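Local coordinates for protein aminotransferase (Neisseria meningitidis Z2491, PDB 3JTX) that probably transfers amino groups between amino acids and keto acids, as a dimeric class I/II aminotransferase carrying pyridoxal phosphate as a Schiff base on a lysine, at residues A[43-46]-A[47-50]; A[54-57]-A[58-61]; A[247-250]-A[251-254]. All blocks are in the same frame, centred on the assembly; numbering follows the deposited sequence.

Contact 1 of 3, residues A[43-46]-A[47-50]; sequences PTPK and VITD
Lys46 and Asp50 face each other one turn apart at the N-terminal start of helix 46-54, an i to i+4 salt bridge over a helix entry led in by Pro45 at the N-cap position. The ammonium sits beside the carboxylate, nearer OD1: Lys46 NZ is 2.8 Å from Asp50 OD1, on the syn lone pair of that oxygen, and makes a weaker bond to Asp50 OD2. The lysine chain gets there by running out with CG anti to its backbone N (chi1 -180°) and staying extended until a bend at chi4 (61°) turns NZ to the carboxylate. Its CG also passes close to the carboxylate, 3.4 Å from Asp50 OD2. A negative charge in the first turn would probably be favoured by the helix dipole, and the lysine would partly offset it.

Beside this polar pair, the proline ring meets an aliphatic chain. Pro45 CG rests 3.6 Å from CD1 of Ile48, whose side chain also packs on Ala285 and Ala289 of helix 280-291. Nearby, the methyls of Thr44 and Thr49 touch, CG2 to CG2. The hydroxyl of Thr44 turns to the backbone oxygen of Asn248, and Thr44 packs on Leu59 of the second subunit, while Thr49 packs on Leu56 of that subunit.

The backbone positions these groups. Pro45 O takes the N-H of Ile48 at 3.3 Å, and that of Thr49 only weakly. One residue on, the first firm alpha-helical bond closes: Asp50 N reaches Lys46 O at 2.8 Å, its N-H...O angle 164°.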
ATOM      1  N   PRO A  43      21.468 -11.643  -5.154  1.00 22.02           N
ATOM      2  CA  PRO A  43      20.960 -11.921  -3.807  1.00 21.60           C
ATOM      3  C   PRO A  43      20.937 -10.704  -2.866  1.00 21.38           C
ATOM      4  O   PRO A  43      21.702  -9.743  -3.032  1.00 20.31           O
ATOM      5  CB  PRO A  43      21.926 -12.985  -3.270  1.00 21.95           C
ATOM      6  CG  PRO A  43      23.196 -12.807  -4.044  1.00 22.03           C
ATOM      7  CD  PRO A  43      22.828 -12.177  -5.371  1.00 22.41           C
ATOM      8  N   THR A  44      20.050 -10.779  -1.879  1.00 20.88           N
ATOM      9  CA  THR A  44      19.921  -9.765  -0.837  1.00 19.75           C
ATOM     10  C   THR A  44      21.154  -9.750   0.058  1.00 19.36           C
ATOM     11  O   THR A  44      21.610 -10.801   0.486  1.00 18.78           O
ATOM     12  CB  THR A  44      18.664 -10.044   0.006  1.00 20.04           C
ATOM     13  OG1 THR A  44      17.511  -9.992  -0.853  1.00 19.44           O
ATOM     14  CG2 THR A  44      18.513  -9.026   1.138  1.00 19.11           C
ATOM     15  N   PRO A  45      21.699  -8.560   0.347  1.00 18.59           N
ATOM     16  CA  PRO A  45      22.864  -8.448   1.229  1.00 18.48           C
ATOM     17  C   PRO A  45      22.553  -8.634   2.705  1.00 18.25           C
ATOM     18  O   PRO A  45      21.499  -8.230   3.175  1.00 17.55           O
ATOM     19  CB  PRO A  45      23.341  -7.013   0.998  1.00 18.27           C
ATOM     20  CG  PRO A  45      22.155  -6.284   0.552  1.00 18.31           C
ATOM     21  CD  PRO A  45      21.279  -7.249  -0.172  1.00 19.01           C
ATOM     22  N   LYS A  46      23.522  -9.181   3.426  1.00 18.70           N
ATOM     23  CA  LYS A  46      23.408  -9.465   4.842  1.00 19.14           C
ATOM     24  C   LYS A  46      23.252  -8.215   5.712  1.00 18.82           C
ATOM     25  O   LYS A  46      22.606  -8.280   6.748  1.00 18.56           O
ATOM     26  CB  LYS A  46      24.621 -10.284   5.307  1.00 19.54           C
ATOM     27  CG  LYS A  46      24.632 -10.663   6.783  1.00 21.40           C
ATOM     28  CD  LYS A  46      25.717 -11.722   7.085  1.00 24.20           C
ATOM     29  CE  LYS A  46      26.255 -11.605   8.514  1.00 25.75           C
ATOM     30  NZ  LYS A  46      25.191 -11.803   9.522  1.00 26.72           N
ATOM     31  N   VAL A  47      23.845  -7.089   5.313  1.00 18.48           N
ATOM     32  CA  VAL A  47      23.720  -5.861   6.109  1.00 18.33           C
ATOM     33  C   VAL A  47      22.236  -5.471   6.319  1.00 17.53           C
ATOM     34  O   VAL A  47      21.863  -4.975   7.380  1.00 17.08           O
ATOM     35  CB  VAL A  47      24.519  -4.670   5.509  1.00 18.22           C
ATOM     36  CG1 VAL A  47      23.937  -4.197   4.174  1.00 18.80           C
ATOM     37  CG2 VAL A  47      24.572  -3.521   6.497  1.00 18.95           C
ATOM     38  N   ILE A  48      21.403  -5.730   5.312  1.00 17.34           N
ATOM     39  CA  ILE A  48      19.977  -5.423   5.371  1.00 17.04           C
ATOM     40  C   ILE A  48      19.221  -6.473   6.212  1.00 16.65           C
ATOM     41  O   ILE A  48      18.421  -6.122   7.094  1.00 15.66           O
ATOM     42  CB  ILE A  48      19.365  -5.309   3.945  1.00 17.20           C
ATOM     43  CG1 ILE A  48      20.053  -4.194   3.142  1.00 18.05           C
ATOM     44  CG2 ILE A  48      17.842  -5.043   4.004  1.00 17.74           C
ATOM     45  CD1 ILE A  48      19.532  -4.027   1.674  1.00 17.26           C
ATOM     46  N   THR A  49      19.478  -7.757   5.954  1.00 15.94           N
ATOM     47  CA  THR A  49      18.736  -8.813   6.640  1.00 15.87           C
ATOM     48  C   THR A  49      19.093  -8.848   8.124  1.00 15.41           C
ATOM     49  O   THR A  49      18.224  -9.062   8.960  1.00 14.36           O
ATOM     50  CB  THR A  49      18.912 -10.202   5.963  1.00 15.68           C
ATOM     51  OG1 THR A  49      20.296 -10.522   5.870  1.00 17.47           O
ATOM     52  CG2 THR A  49      18.326 -10.195   4.557  1.00 17.09           C
ATOM     53  N   ASP A  50      20.356  -8.569   8.448  1.00 15.65           N
ATOM     54  CA  ASP A  50      20.786  -8.417   9.836  1.00 15.58           C
ATOM     55  C   ASP A  50      19.979  -7.363  10.613  1.00 15.16           C
ATOM     56  O   ASP A  50      19.555  -7.626  11.738  1.00 14.91           O
ATOM     57  CB  ASP A  50      22.267  -8.007   9.906  1.00 15.96           C
ATOM     58  CG  ASP A  50      23.232  -9.177   9.753  1.00 17.19           C
ATOM     59  OD1 ASP A  50      22.790 -10.346   9.740  1.00 17.12           O
ATOM     60  OD2 ASP A  50      24.455  -8.908   9.665  1.00 18.86           O
TER

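Contact 2 of 3, residues A[54-57]-A[58-61]; sequences ASLH and ELEK
His57, in the one of its two modelled conformers described here, and Glu58 are brought alongside each other by two different first torsions: CG of His57 lies between its backbone N and carbonyl carbon (chi1 59°), while CG of Glu58 is anti to its own carbonyl carbon (chi1 -66°). Both chains then point the same way, and Glu58 CG comes over one face of the imidazole, 4.1 Å from the ring centroid and offset toward the rim. This is a CH-pi contact, and it holds for that conformer. Beyond CG the glutamate continues extended, with its carboxylate plane tilted 20° from the ring, and OE1 passes 3.5 Å from Ser55 CB while forming a salt bridge with Arg284.

On another side of the turn, Leu56 and Leu59 also lie side by side, CD2 of Leu56 to CD1 of Leu59 at 4.1 Å. The residues carrying these pairs are wound into a short 3-10 helix, whose i to i+3 bonds define it. Glu58 N donates to Ser55 O at 2.9 Å, and Leu59 N to Leu56 O at 3.1 Å. The next in the series, Glu60 N to His57 O, is weak. That carbonyl has a second partner, a water that donates to His57 O at 2.8 Å and to Glu60 OE1 at 2.6 Å, so the glutamate's carboxylate is tied back to the turn through the solvent molecule.

The 3-10 turn follows helix 46-54 and precedes helix 69-82, and the hydroxyl of Ser55 returns to the carbonyls of Ala51 and Leu52 in helix 46-54. Ser55 and Leu59 rest on Pro281 of helix 280-291, which also supplies Arg284, while Leu56 and Leu59 reach across the dimer interface to Thr53 and Thr44 of the second subunit.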
ATOM      1  N   ALA A  54      17.246  -7.984  13.729  1.00 14.92           N
ATOM      2  CA  ALA A  54      17.577  -7.364  15.007  1.00 14.95           C
ATOM      3  C   ALA A  54      16.421  -6.533  15.575  1.00 14.86           C
ATOM      4  O   ALA A  54      16.353  -6.313  16.776  1.00 15.24           O
ATOM      5  CB  ALA A  54      18.817  -6.500  14.871  1.00 14.73           C
ATOM      6  N   SER A  55      15.498  -6.098  14.721  1.00 14.55           N
ATOM      7  CA  SER A  55      14.462  -5.165  15.146  1.00 14.48           C
ATOM      8  C   SER A  55      13.059  -5.767  15.167  1.00 13.99           C
ATOM      9  O   SER A  55      12.081  -5.053  15.324  1.00 12.69           O
ATOM     10  CB  SER A  55      14.504  -3.945  14.238  1.00 14.89           C
ATOM     11  OG  SER A  55      14.287  -4.321  12.895  1.00 16.86           O
ATOM     12  N   LEU A  56      12.956  -7.080  15.029  1.00 13.80           N
ATOM     13  CA  LEU A  56      11.622  -7.718  14.833  1.00 14.09           C
ATOM     14  C   LEU A  56      10.665  -7.564  16.034  1.00 13.67           C
ATOM     15  O   LEU A  56       9.449  -7.629  15.847  1.00 14.31           O
ATOM     16  CB  LEU A  56      11.760  -9.201  14.445  1.00 13.49           C
ATOM     17  CG  LEU A  56      12.167  -9.446  12.995  1.00 15.51           C
ATOM     18  CD1 LEU A  56      12.393 -10.928  12.761  1.00 17.19           C
ATOM     19  CD2 LEU A  56      11.120  -8.911  12.012  1.00 14.56           C
ATOM     20  N   HIS A  57      11.200  -7.322  17.235  1.00 13.04           N
ATOM     21  CA  HIS A  57      10.354  -7.025  18.391  0.50 13.22           C
ATOM     22  C   HIS A  57       9.457  -5.799  18.139  1.00 13.10           C
ATOM     23  O   HIS A  57       8.371  -5.682  18.719  1.00 13.84           O
ATOM     24  CB  HIS A  57      11.195  -6.850  19.666  0.50 13.14           C
ATOM     25  CG  HIS A  57      12.220  -5.760  19.586  0.50 13.45           C
ATOM     26  ND1 HIS A  57      13.396  -5.887  18.871  0.50 13.00           N
ATOM     27  CD2 HIS A  57      12.259  -4.532  20.157  0.50 13.49           C
ATOM     28  CE1 HIS A  57      14.100  -4.777  18.991  0.50 13.31           C
ATOM     29  NE2 HIS A  57      13.442  -3.945  19.779  0.50 12.83           N
ATOM     30  N   GLU A  58       9.895  -4.906  17.257  1.00 12.47           N
ATOM     31  CA  GLU A  58       9.149  -3.707  16.910  1.00 12.66           C
ATOM     32  C   GLU A  58       7.923  -3.919  15.987  1.00 12.62           C
ATOM     33  O   GLU A  58       7.206  -2.963  15.686  1.00 13.67           O
ATOM     34  CB  GLU A  58      10.089  -2.659  16.315  1.00 13.36           C
ATOM     35  CG  GLU A  58      11.113  -2.153  17.328  1.00 13.64           C
ATOM     36  CD  GLU A  58      12.002  -1.058  16.766  1.00 16.12           C
ATOM     37  OE1 GLU A  58      12.969  -1.391  16.042  1.00 15.75           O
ATOM     38  OE2 GLU A  58      11.738   0.129  17.061  1.00 16.63           O
ATOM     39  N   LEU A  59       7.665  -5.155  15.568  1.00 12.44           N
ATOM     40  CA  LEU A  59       6.381  -5.514  14.945  1.00 12.33           C
ATOM     41  C   LEU A  59       5.194  -5.277  15.872  1.00 12.59           C
ATOM     42  O   LEU A  59       4.062  -5.189  15.402  1.00 12.82           O
ATOM     43  CB  LEU A  59       6.360  -6.986  14.487  1.00 11.98           C
ATOM     44  CG  LEU A  59       7.273  -7.404  13.337  1.00 11.74           C
ATOM     45  CD1 LEU A  59       7.175  -8.931  13.124  1.00 10.89           C
ATOM     46  CD2 LEU A  59       6.996  -6.640  12.026  1.00 10.67           C
ATOM     47  N   GLU A  60       5.427  -5.196  17.188  1.00 12.37           N
ATOM     48  CA  GLU A  60       4.336  -4.953  18.138  1.00 12.58           C
ATOM     49  C   GLU A  60       3.722  -3.537  18.050  1.00 12.32           C
ATOM     50  O   GLU A  60       2.696  -3.286  18.679  1.00 10.89           O
ATOM     51  CB  GLU A  60       4.825  -5.208  19.574  1.00 13.22           C
ATOM     52  CG  GLU A  60       5.744  -4.136  20.114  1.00 14.56           C
ATOM     53  CD  GLU A  60       6.056  -4.330  21.603  1.00 19.19           C
ATOM     54  OE1 GLU A  60       6.261  -5.473  22.056  1.00 15.23           O
ATOM     55  OE2 GLU A  60       6.093  -3.320  22.331  1.00 23.86           O
ATOM     56  N   LYS A  61       4.364  -2.639  17.297  1.00 12.47           N
ATOM     57  CA  LYS A  61       3.940  -1.236  17.212  0.50 13.01           C
ATOM     58  C   LYS A  61       3.401  -0.844  15.835  1.00 13.25           C
ATOM     59  O   LYS A  61       3.939  -1.268  14.811  1.00 13.04           O
ATOM     60  CB  LYS A  61       5.118  -0.320  17.547  0.50 12.97           C
ATOM     61  CG  LYS A  61       4.710   1.109  17.896  0.50 12.96           C
TER
HETATM   62  O   HOH W   1       7.265  -7.446  20.613  1.00 10.09           O

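Contact 3 of 3, residues A[247-250]-A[251-254]; sequences SNVP and GLRS
Arg253 curls back onto Pro250 O in the loop between strands 237-242 and 255-259 of the large mixed sheet, the part of a class I/II aminotransferase that follows the cofactor-bearing lysine. From CB the chain leaves the turn, its CB bond directed away from residues 247-250. Successive bends at chi2 (-49°) and chi3 (-53°) then swing it round, bringing CD to 3.2 Å from Pro250 O, with NE and CZ passing farther off. At the tip NH1 closes on the same oxygen at 2.9 Å, nearly straight (169°), with the bond in the carbonyl plane and the acceptor at the guanidinium edge. The other terminal nitrogen, NH2, binds OP3 of the modified lysine at position 245; the bond to the backbone carbonyl would help fix the rotation of the guanidinium that is hydrogen-bonded to the cofactor phosphate. Pro250 O also receives a weak bond from Arg253 N.

The turn itself is closed by Leu252 N, donating to Val249 O at 3.0 Å. The two side chains lie side by side, pointing the same way, Val249 CB 3.8 Å from Leu252 CB, and Val249 CG2 lies near Leu252 CD2. Both residues, with Pro250, pack on Leu59 of the second subunit, while Leu252 also leans on Leu52 and Val282. Val249 O has one further partner: a water donates to it at 2.7 Å and accepts from Ser254 N at 3.1 Å.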
ATOM      1  N   SER A 247      19.617  -2.342  -4.228  1.00 16.56           N
ATOM      2  CA  SER A 247      20.024  -3.187  -3.100  1.00 16.62           C
ATOM      3  C   SER A 247      19.487  -4.613  -3.169  1.00 16.51           C
ATOM      4  O   SER A 247      19.588  -5.363  -2.199  1.00 17.22           O
ATOM      5  CB  SER A 247      19.558  -2.523  -1.795  1.00 16.51           C
ATOM      6  OG  SER A 247      20.209  -1.275  -1.621  1.00 18.86           O
ATOM      7  N   ASN A 248      18.902  -4.991  -4.303  1.00 17.41           N
ATOM      8  CA  ASN A 248      18.410  -6.364  -4.501  1.00 17.40           C
ATOM      9  C   ASN A 248      17.406  -6.803  -3.440  1.00 17.33           C
ATOM     10  O   ASN A 248      17.425  -7.945  -2.981  1.00 17.36           O
ATOM     11  CB  ASN A 248      19.590  -7.337  -4.552  1.00 17.83           C
ATOM     12  CG  ASN A 248      20.539  -7.012  -5.674  1.00 18.17           C
ATOM     13  OD1 ASN A 248      20.118  -6.885  -6.815  1.00 20.75           O
ATOM     14  ND2 ASN A 248      21.824  -6.897  -5.362  1.00 17.32           N
ATOM     15  N   VAL A 249      16.520  -5.877  -3.065  1.00 16.96           N
ATOM     16  CA  VAL A 249      15.447  -6.181  -2.134  1.00 16.74           C
ATOM     17  C   VAL A 249      14.100  -5.706  -2.697  1.00 17.18           C
ATOM     18  O   VAL A 249      13.358  -4.966  -2.044  1.00 17.28           O
ATOM     19  CB  VAL A 249      15.737  -5.612  -0.720  1.00 17.08           C
ATOM     20  CG1 VAL A 249      16.907  -6.380  -0.069  1.00 16.40           C
ATOM     21  CG2 VAL A 249      16.030  -4.127  -0.765  1.00 15.54           C
ATOM     22  N   PRO A 250      13.759  -6.153  -3.921  1.00 16.94           N
ATOM     23  CA  PRO A 250      12.421  -5.806  -4.418  1.00 16.95           C
ATOM     24  C   PRO A 250      11.316  -6.308  -3.492  1.00 16.61           C
ATOM     25  O   PRO A 250      10.275  -5.673  -3.395  1.00 17.69           O
ATOM     26  CB  PRO A 250      12.346  -6.523  -5.777  1.00 17.08           C
ATOM     27  CG  PRO A 250      13.333  -7.669  -5.672  1.00 17.72           C
ATOM     28  CD  PRO A 250      14.457  -7.103  -4.817  1.00 17.47           C
ATOM     29  N   GLY A 251      11.541  -7.428  -2.809  1.00 16.48           N
ATOM     30  CA  GLY A 251      10.573  -7.947  -1.842  1.00 16.20           C
ATOM     31  C   GLY A 251      10.424  -7.140  -0.550  1.00 16.14           C
ATOM     32  O   GLY A 251       9.462  -7.326   0.182  1.00 16.80           O
ATOM     33  N   LEU A 252      11.353  -6.235  -0.267  1.00 15.64           N
ATOM     34  CA  LEU A 252      11.264  -5.426   0.945  1.00 15.53           C
ATOM     35  C   LEU A 252      10.149  -4.380   0.841  1.00 15.83           C
ATOM     36  O   LEU A 252       9.572  -3.986   1.850  1.00 14.94           O
ATOM     37  CB  LEU A 252      12.614  -4.780   1.260  1.00 16.13           C
ATOM     38  CG  LEU A 252      12.733  -4.043   2.594  1.00 14.45           C
ATOM     39  CD1 LEU A 252      12.586  -5.002   3.797  1.00 12.78           C
ATOM     40  CD2 LEU A 252      14.056  -3.284   2.641  1.00 13.91           C
ATOM     41  N   ARG A 253       9.849  -3.953  -0.388  1.00 15.76           N
ATOM     42  CA  ARG A 253       8.819  -2.952  -0.683  1.00 15.67           C
ATOM     43  C   ARG A 253       9.170  -1.679   0.072  1.00 15.50           C
ATOM     44  O   ARG A 253       8.443  -1.286   0.990  1.00 16.36           O
ATOM     45  CB  ARG A 253       7.388  -3.432  -0.328  1.00 15.13           C
ATOM     46  CG  ARG A 253       7.006  -4.812  -0.832  1.00 15.94           C
ATOM     47  CD  ARG A 253       7.313  -5.031  -2.328  1.00 15.11           C
ATOM     48  NE  ARG A 253       6.729  -3.993  -3.173  1.00 15.54           N
ATOM     49  CZ  ARG A 253       7.354  -3.301  -4.129  1.00 16.22           C
ATOM     50  NH1 ARG A 253       8.626  -3.512  -4.455  1.00 17.33           N
ATOM     51  NH2 ARG A 253       6.674  -2.381  -4.804  1.00 16.42           N
ATOM     52  N   SER A 254      10.280  -1.053  -0.319  1.00 15.12           N
ATOM     53  CA  SER A 254      10.783   0.140   0.350  1.00 15.52           C
ATOM     54  C   SER A 254      11.507   1.127  -0.582  1.00 15.04           C
ATOM     55  O   SER A 254      12.426   0.759  -1.326  1.00 14.46           O
ATOM     56  CB  SER A 254      11.716  -0.282   1.479  1.00 15.34           C
ATOM     57  OG  SER A 254      12.294   0.832   2.136  1.00 14.76           O
TER
HETATM   58  O   HOH W   2      11.994  -2.636  -2.304  1.00 18.96           O

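In the fold
The three contacts lie on the same side of the chain's centre, and each touches the second subunit. Contacts 1 and 3 meet directly, their centres about 10 Å apart: Thr44 OG1 lies 3.0 Å from Asn248 O, and CG2 of Thr44 packs against Val249 CG1. Contact 2 follows the helix on whose first turn contact 1 lies, with centres about 17 Å apart. Within one chain, contacts 2 and 3 remain about 9 Å apart at their nearest atoms, yet across the dimer Leu59 of contact 2 in the other subunit packs on contact 3. Contact 3 leads to the pyridoxal phosphate through Arg253, against which Tyr62 of the second subunit also packs.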